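Local coordinates for protein phytase (Debaryomyces castellii, PDB 2GFI) that probably hydrolyses phytate as a 3-phytase (EC 3.1.3.8), releasing phosphate from inositol hexakisphosphate, as a member of the histidine acid phosphatase family, at residues T60-Q65 with N384-R389; E88-Y93 with A102-D107. All coordinates share one frame; numbering follows the deposited sequence.

Contact 1 of 2, residues T60-Q65 with N384-R389; sequences TLEQVQ and NESYVR
This is a single-bond surface contact between two strands of the mixed sheet that are not direct neighbours: E62 on strand 59-69 accepts a hydrogen bond from S386 on strand 385-392. Each strand pairs antiparallel with strand 374-382, which lies between them, so the two segments run in roughly the same direction, and the side chains reach over the middle strand. The backbones are correspondingly far apart, with the CA atoms of E62 and S386, the nearest pair, separated by 8.2 Å. The bond itself is short, S386 OG to E62 OE1 being 2.6 Å, and the serine hydroxyl is the donor. It meets the syn lone pair of OE1, on the side of the other carboxylate oxygen. The hydroxyl therefore also comes within 3.1 Å of E62 OE2, measured from S386 OG, while S386 CB lies 3.3 Å from E62 OE1. Torsions account for the reach: E62 sets CG beside its own backbone N (chi1 -71°), and the chain then runs extended (chi2 177°), carrying the carboxylate across to the serine. The two segments bury just 79 Å² between them, both sides summed, nearly all of it on E62 and S386; both residues remain partly exposed, as expected of a polar tie on the sheet surface. The backbone under E62 is irregular as well. A classic beta bulge sets E62 and Q63 together opposite K379 of strand 374-382, and the psi of -37° at E62 departs from the extended values of the residues that follow. Around the tie, E62 also packs on K379, and R389 makes a salt bridge with E378 of the middle strand. Farther along strand 59-69, Q63 and Q65 lie against helix 302-318, and V64 bonds through its backbone to W327 of the parallel strand 326-331.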
loop_
_atom_site.group_PDB
_atom_site.type_symbol
_atom_site.label_atom_id
_atom_site.label_comp_id
_atom_site.label_asym_id
_atom_site.label_seq_id
_atom_site.Cartn_x
_atom_site.Cartn_y
_atom_site.Cartn_z
ATOM N N THR A 60 -14.621 29.460 -2.504
ATOM C CA THR A 60 -14.604 29.531 -3.937
ATOM C C THR A 60 -13.242 30.010 -4.366
ATOM O O THR A 60 -12.745 31.037 -3.871
ATOM C CB THR A 60 -15.731 30.457 -4.437
ATOM O OG1 THR A 60 -16.982 29.903 -3.996
ATOM C CG2 THR A 60 -15.849 30.379 -5.980
ATOM N N LEU A 61 -12.632 29.213 -5.242
ATOM C CA LEU A 61 -11.360 29.544 -5.856
ATOM C C LEU A 61 -11.402 30.907 -6.536
ATOM O O LEU A 61 -12.294 31.179 -7.339
ATOM C CB LEU A 61 -10.974 28.475 -6.901
ATOM C CG LEU A 61 -9.998 27.412 -6.432
ATOM C CD1 LEU A 61 -9.856 26.401 -7.505
ATOM C CD2 LEU A 61 -8.649 28.028 -6.049
ATOM N N GLU A 62 -10.401 31.724 -6.251
ATOM C CA GLU A 62 -10.260 33.019 -6.909
ATOM C C GLU A 62 -9.016 33.094 -7.766
ATOM O O GLU A 62 -9.052 33.686 -8.834
ATOM C CB GLU A 62 -10.237 34.141 -5.887
ATOM C CG GLU A 62 -11.576 34.383 -5.224
ATOM C CD GLU A 62 -11.451 35.460 -4.179
ATOM O OE1 GLU A 62 -10.657 35.281 -3.257
ATOM O OE2 GLU A 62 -12.124 36.501 -4.299
ATOM N N GLN A 63 -7.926 32.476 -7.307
ATOM C CA GLN A 63 -6.647 32.543 -8.003
ATOM C C GLN A 63 -5.720 31.399 -7.568
ATOM O O GLN A 63 -5.813 30.900 -6.448
ATOM C CB GLN A 63 -5.999 33.898 -7.724
ATOM C CG GLN A 63 -4.763 34.239 -8.555
ATOM C CD GLN A 63 -4.144 35.526 -8.105
ATOM O OE1 GLN A 63 -4.867 36.505 -7.824
ATOM N NE2 GLN A 63 -2.829 35.544 -7.986
ATOM N N VAL A 64 -4.825 30.989 -8.456
ATOM C CA VAL A 64 -3.762 30.078 -8.085
ATOM C C VAL A 64 -2.477 30.514 -8.760
ATOM O O VAL A 64 -2.492 30.920 -9.913
ATOM C CB VAL A 64 -4.123 28.595 -8.435
ATOM C CG1 VAL A 64 -4.290 28.409 -9.972
ATOM C CG2 VAL A 64 -3.142 27.608 -7.787
ATOM N N GLN A 65 -1.377 30.452 -8.011
ATOM C CA GLN A 65 -0.041 30.644 -8.540
ATOM C C GLN A 65 0.734 29.365 -8.290
ATOM O O GLN A 65 0.702 28.800 -7.208
ATOM C CB GLN A 65 0.647 31.839 -7.889
ATOM C CG GLN A 65 -0.280 33.069 -7.702
ATOM C CD GLN A 65 0.374 34.195 -6.963
ATOM O OE1 GLN A 65 1.487 34.053 -6.506
ATOM N NE2 GLN A 65 -0.317 35.334 -6.848
ATOM N N ASN A 384 -17.317 36.937 2.743
ATOM C CA ASN A 384 -16.913 38.230 2.155
ATOM C C ASN A 384 -15.417 38.501 2.330
ATOM O O ASN A 384 -14.939 39.638 2.178
ATOM C CB ASN A 384 -17.776 39.382 2.718
ATOM C CG ASN A 384 -17.428 39.726 4.169
ATOM O OD1 ASN A 384 -17.110 38.834 4.997
ATOM N ND2 ASN A 384 -17.467 41.034 4.486
ATOM N N GLU A 385 -14.688 37.433 2.658
ATOM C CA GLU A 385 -13.247 37.503 2.869
ATOM C C GLU A 385 -12.517 36.630 1.861
ATOM O O GLU A 385 -13.036 35.601 1.435
ATOM C CB GLU A 385 -12.896 37.076 4.288
ATOM C CG GLU A 385 -13.527 37.929 5.365
ATOM C CD GLU A 385 -13.066 39.377 5.325
ATOM O OE1 GLU A 385 -11.926 39.639 4.856
ATOM O OE2 GLU A 385 -13.848 40.261 5.768
ATOM N N SER A 386 -11.327 37.061 1.468
ATOM C CA SER A 386 -10.459 36.234 0.636
ATOM C C SER A 386 -9.305 35.723 1.455
ATOM O O SER A 386 -8.727 36.452 2.288
ATOM C CB SER A 386 -9.892 36.997 -0.554
ATOM O OG SER A 386 -10.888 37.146 -1.510
ATOM N N TYR A 387 -8.970 34.467 1.173
ATOM C CA TYR A 387 -7.940 33.745 1.906
ATOM C C TYR A 387 -6.874 33.242 0.955
ATOM O O TYR A 387 -7.141 32.925 -0.204
ATOM C CB TYR A 387 -8.555 32.601 2.691
ATOM C CG TYR A 387 -9.494 33.122 3.735
ATOM C CD1 TYR A 387 -9.033 33.460 5.003
ATOM C CD2 TYR A 387 -10.845 33.322 3.437
ATOM C CE1 TYR A 387 -9.899 33.970 5.951
ATOM C CE2 TYR A 387 -11.713 33.815 4.369
ATOM C CZ TYR A 387 -11.242 34.151 5.614
ATOM O OH TYR A 387 -12.112 34.653 6.541
ATOM N N VAL A 388 -5.662 33.189 1.478
ATOM C CA VAL A 388 -4.500 32.757 0.739
ATOM C C VAL A 388 -3.860 31.605 1.534
ATOM O O VAL A 388 -3.833 31.628 2.750
ATOM C CB VAL A 388 -3.544 33.972 0.552
ATOM C CG1 VAL A 388 -2.209 33.546 0.097
ATOM C CG2 VAL A 388 -4.140 34.945 -0.488
ATOM N N ARG A 389 -3.381 30.575 0.853
ATOM C CA ARG A 389 -2.551 29.597 1.542
ATOM C C ARG A 389 -1.569 28.965 0.573
ATOM O O ARG A 389 -1.753 29.019 -0.646
ATOM C CB ARG A 389 -3.400 28.523 2.249
ATOM C CG ARG A 389 -4.043 27.545 1.313
ATOM C CD ARG A 389 -4.730 26.419 2.033
ATOM N NE ARG A 389 -5.407 25.563 1.088
ATOM C CZ ARG A 389 -6.199 24.567 1.441
ATOM N NH1 ARG A 389 -6.419 24.335 2.745
ATOM N NH2 ARG A 389 -6.791 23.820 0.502
#

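Contact 2 of 2, residues E88-Y93 with A102-D107; sequences EKLMSY and AFLNDD
The backbone bond from N105 N to A102 O, 3.0 Å long, closes a 3-10 turn that presents L104 to L90 and M91 of helix 77-91. D106 N repeats the pattern with F103 O at 3.0 Å. Across the contact the evidence is purely apolar: 155 Å² is buried, 79 Å² of it on L104, which meets both helix residues. L104 CD1 faces L90 alone, resting 4.0 Å from L90 CD1 and equally near L90 CB, whereas L104 CD2 touches the methionine methyl, M91 CE, at 3.5 Å and still lies 4.1 Å from L90 CD1. That methyl is also 3.8 Å from L104 CB, and so lies along the CB–CD2 side of the leucine. M91 reaches it by folding: its CA–CB bond does not aim at the partner segment, but the turns at chi2 (-53°) and chi3 (102°) swing CE back over L104. The CA–CB bond of L90, by contrast, is directed toward the 3-10 segment, and its side chain crosses that of L104 obliquely. F97, in the intervening loop, packs on L104 as well, and N105 ND2 is held by F97 O. D106, the centre of an inverse gamma turn, hydrogen-bonds through OD2 to the backbone N of G99 of the second subunit. The arrangement is that of a loop folded back on the last turn of a helix, its 3-10 segment packed there through L104 against L90 and M91, beside a subunit interface.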
loop_
_atom_site.group_PDB
_atom_site.type_symbol
_atom_site.label_atom_id
_atom_site.label_comp_id
_atom_site.label_asym_id
_atom_site.label_seq_id
_atom_site.Cartn_x
_atom_site.Cartn_y
_atom_site.Cartn_z
ATOM N N GLU A 88 34.593 5.563 -13.952
ATOM C CA GLU A 88 35.828 5.163 -14.602
ATOM C C GLU A 88 36.875 4.720 -13.570
ATOM O O GLU A 88 37.543 3.714 -13.801
ATOM C CB GLU A 88 36.357 6.278 -15.516
ATOM C CG GLU A 88 35.641 6.410 -16.871
ATOM C CD GLU A 88 35.484 5.082 -17.642
ATOM O OE1 GLU A 88 36.315 4.148 -17.496
ATOM O OE2 GLU A 88 34.516 4.946 -18.437
ATOM N N LYS A 89 37.000 5.451 -12.450
ATOM C CA LYS A 89 37.822 4.998 -11.320
ATOM C C LYS A 89 37.386 3.608 -10.861
ATOM O O LYS A 89 38.229 2.742 -10.672
ATOM C CB LYS A 89 37.798 5.979 -10.143
ATOM C CG LYS A 89 38.662 7.195 -10.384
ATOM C CD LYS A 89 38.561 8.281 -9.316
ATOM C CE LYS A 89 39.411 7.941 -8.090
ATOM N NZ LYS A 89 39.568 9.141 -7.210
ATOM N N LEU A 90 36.072 3.381 -10.735
ATOM C CA LEU A 90 35.579 2.082 -10.295
ATOM C C LEU A 90 35.877 1.020 -11.326
ATOM O O LEU A 90 36.350 -0.055 -10.980
ATOM C CB LEU A 90 34.077 2.107 -9.987
ATOM C CG LEU A 90 33.665 2.998 -8.821
ATOM C CD1 LEU A 90 32.191 3.146 -8.791
ATOM C CD2 LEU A 90 34.192 2.454 -7.516
ATOM N N MET A 91 35.609 1.320 -12.594
ATOM C CA MET A 91 35.870 0.341 -13.658
ATOM C C MET A 91 37.350 -0.040 -13.811
ATOM O O MET A 91 37.656 -1.099 -14.331
ATOM C CB MET A 91 35.285 0.778 -15.006
ATOM C CG MET A 91 33.739 0.803 -15.060
ATOM S SD MET A 91 32.824 -0.712 -14.567
ATOM C CE MET A 91 32.311 -0.279 -12.943
ATOM N N SER A 92 38.259 0.784 -13.323
ATOM C CA SER A 92 39.668 0.521 -13.549
ATOM C C SER A 92 40.327 -0.201 -12.361
ATOM O O SER A 92 41.526 -0.520 -12.390
ATOM C CB SER A 92 40.385 1.826 -13.880
ATOM O OG SER A 92 40.558 2.551 -12.681
ATOM N N TYR A 93 39.534 -0.452 -11.321
ATOM C CA TYR A 93 39.872 -1.374 -10.246
ATOM C C TYR A 93 40.262 -2.726 -10.852
ATOM O O TYR A 93 39.559 -3.280 -11.652
ATOM C CB TYR A 93 38.662 -1.557 -9.324
ATOM C CG TYR A 93 38.895 -2.525 -8.178
ATOM C CD1 TYR A 93 39.859 -2.265 -7.228
ATOM C CD2 TYR A 93 38.147 -3.697 -8.056
ATOM C CE1 TYR A 93 40.078 -3.121 -6.185
ATOM C CE2 TYR A 93 38.358 -4.575 -6.999
ATOM C CZ TYR A 93 39.328 -4.281 -6.076
ATOM O OH TYR A 93 39.598 -5.123 -5.043
ATOM N N ALA A 102 29.538 -5.275 -5.912
ATOM C CA ALA A 102 29.632 -6.384 -6.898
ATOM C C ALA A 102 28.922 -6.132 -8.220
ATOM O O ALA A 102 29.345 -6.639 -9.264
ATOM C CB ALA A 102 29.158 -7.723 -6.294
ATOM N N PHE A 103 27.822 -5.387 -8.186
ATOM C CA PHE A 103 27.066 -5.127 -9.412
ATOM C C PHE A 103 27.964 -4.459 -10.469
ATOM O O PHE A 103 27.623 -4.462 -11.659
ATOM C CB PHE A 103 25.849 -4.235 -9.119
ATOM C CG PHE A 103 26.224 -2.848 -8.628
ATOM C CD1 PHE A 103 26.406 -1.799 -9.530
ATOM C CD2 PHE A 103 26.406 -2.597 -7.265
ATOM C CE1 PHE A 103 26.758 -0.526 -9.079
ATOM C CE2 PHE A 103 26.784 -1.328 -6.815
ATOM C CZ PHE A 103 26.921 -0.285 -7.717
ATOM N N LEU A 104 29.075 -3.876 -10.015
ATOM C CA LEU A 104 30.059 -3.204 -10.886
ATOM C C LEU A 104 30.698 -4.132 -11.889
ATOM O O LEU A 104 31.054 -3.695 -12.970
ATOM C CB LEU A 104 31.147 -2.505 -10.076
ATOM C CG LEU A 104 30.681 -1.310 -9.230
ATOM C CD1 LEU A 104 31.799 -0.815 -8.374
ATOM C CD2 LEU A 104 30.155 -0.186 -10.125
ATOM N N ASN A 105 30.811 -5.412 -11.535
ATOM C CA ASN A 105 31.265 -6.480 -12.453
ATOM C C ASN A 105 30.290 -6.831 -13.596
ATOM O O ASN A 105 30.692 -7.445 -14.589
ATOM C CB ASN A 105 31.531 -7.797 -11.691
ATOM C CG ASN A 105 32.415 -7.618 -10.460
ATOM O OD1 ASN A 105 33.431 -6.942 -10.499
ATOM N ND2 ASN A 105 32.002 -8.231 -9.352
ATOM N N ASP A 106 29.009 -6.485 -13.463
ATOM C CA ASP A 106 28.009 -7.113 -14.334
ATOM C C ASP A 106 27.689 -6.377 -15.618
ATOM O O ASP A 106 26.518 -6.121 -15.906
ATOM C CB ASP A 106 26.728 -7.416 -13.563
ATOM C CG ASP A 106 26.997 -8.210 -12.313
ATOM O OD1 ASP A 106 26.233 -8.045 -11.335
ATOM O OD2 ASP A 106 27.961 -9.001 -12.205
ATOM N N ASP A 107 28.717 -6.065 -16.411
ATOM C CA ASP A 107 28.513 -5.224 -17.581
ATOM C C ASP A 107 27.737 -4.038 -17.121
ATOM O O ASP A 107 26.653 -3.742 -17.639
ATOM C CB ASP A 107 27.697 -5.949 -18.650
ATOM C CG ASP A 107 28.398 -7.173 -19.174
ATOM O OD1 ASP A 107 29.669 -7.205 -19.101
ATOM O OD2 ASP A 107 27.752 -8.131 -19.684
#

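How the contacts relate
Contacts 1 and 2 occupy opposite sides of the chain's centre, with their own centres 55 Å apart and their nearest atoms about 39 Å apart, so they do not touch. Sequence order links them: strand 59-69, which supplies the first half of contact 1, is followed directly by helix 77-91, which supplies the first half of contact 2. Both segments of contact 2 come before residues 384-389 return to complete contact 1. H70, the predicted nucleophile, falls between that strand and helix. Contact 1 thus joins sequence-distant strands of the sheet, whereas contact 2 is a local fold-back next to another subunit, though both belong to the histidine phosphatase part of the chain.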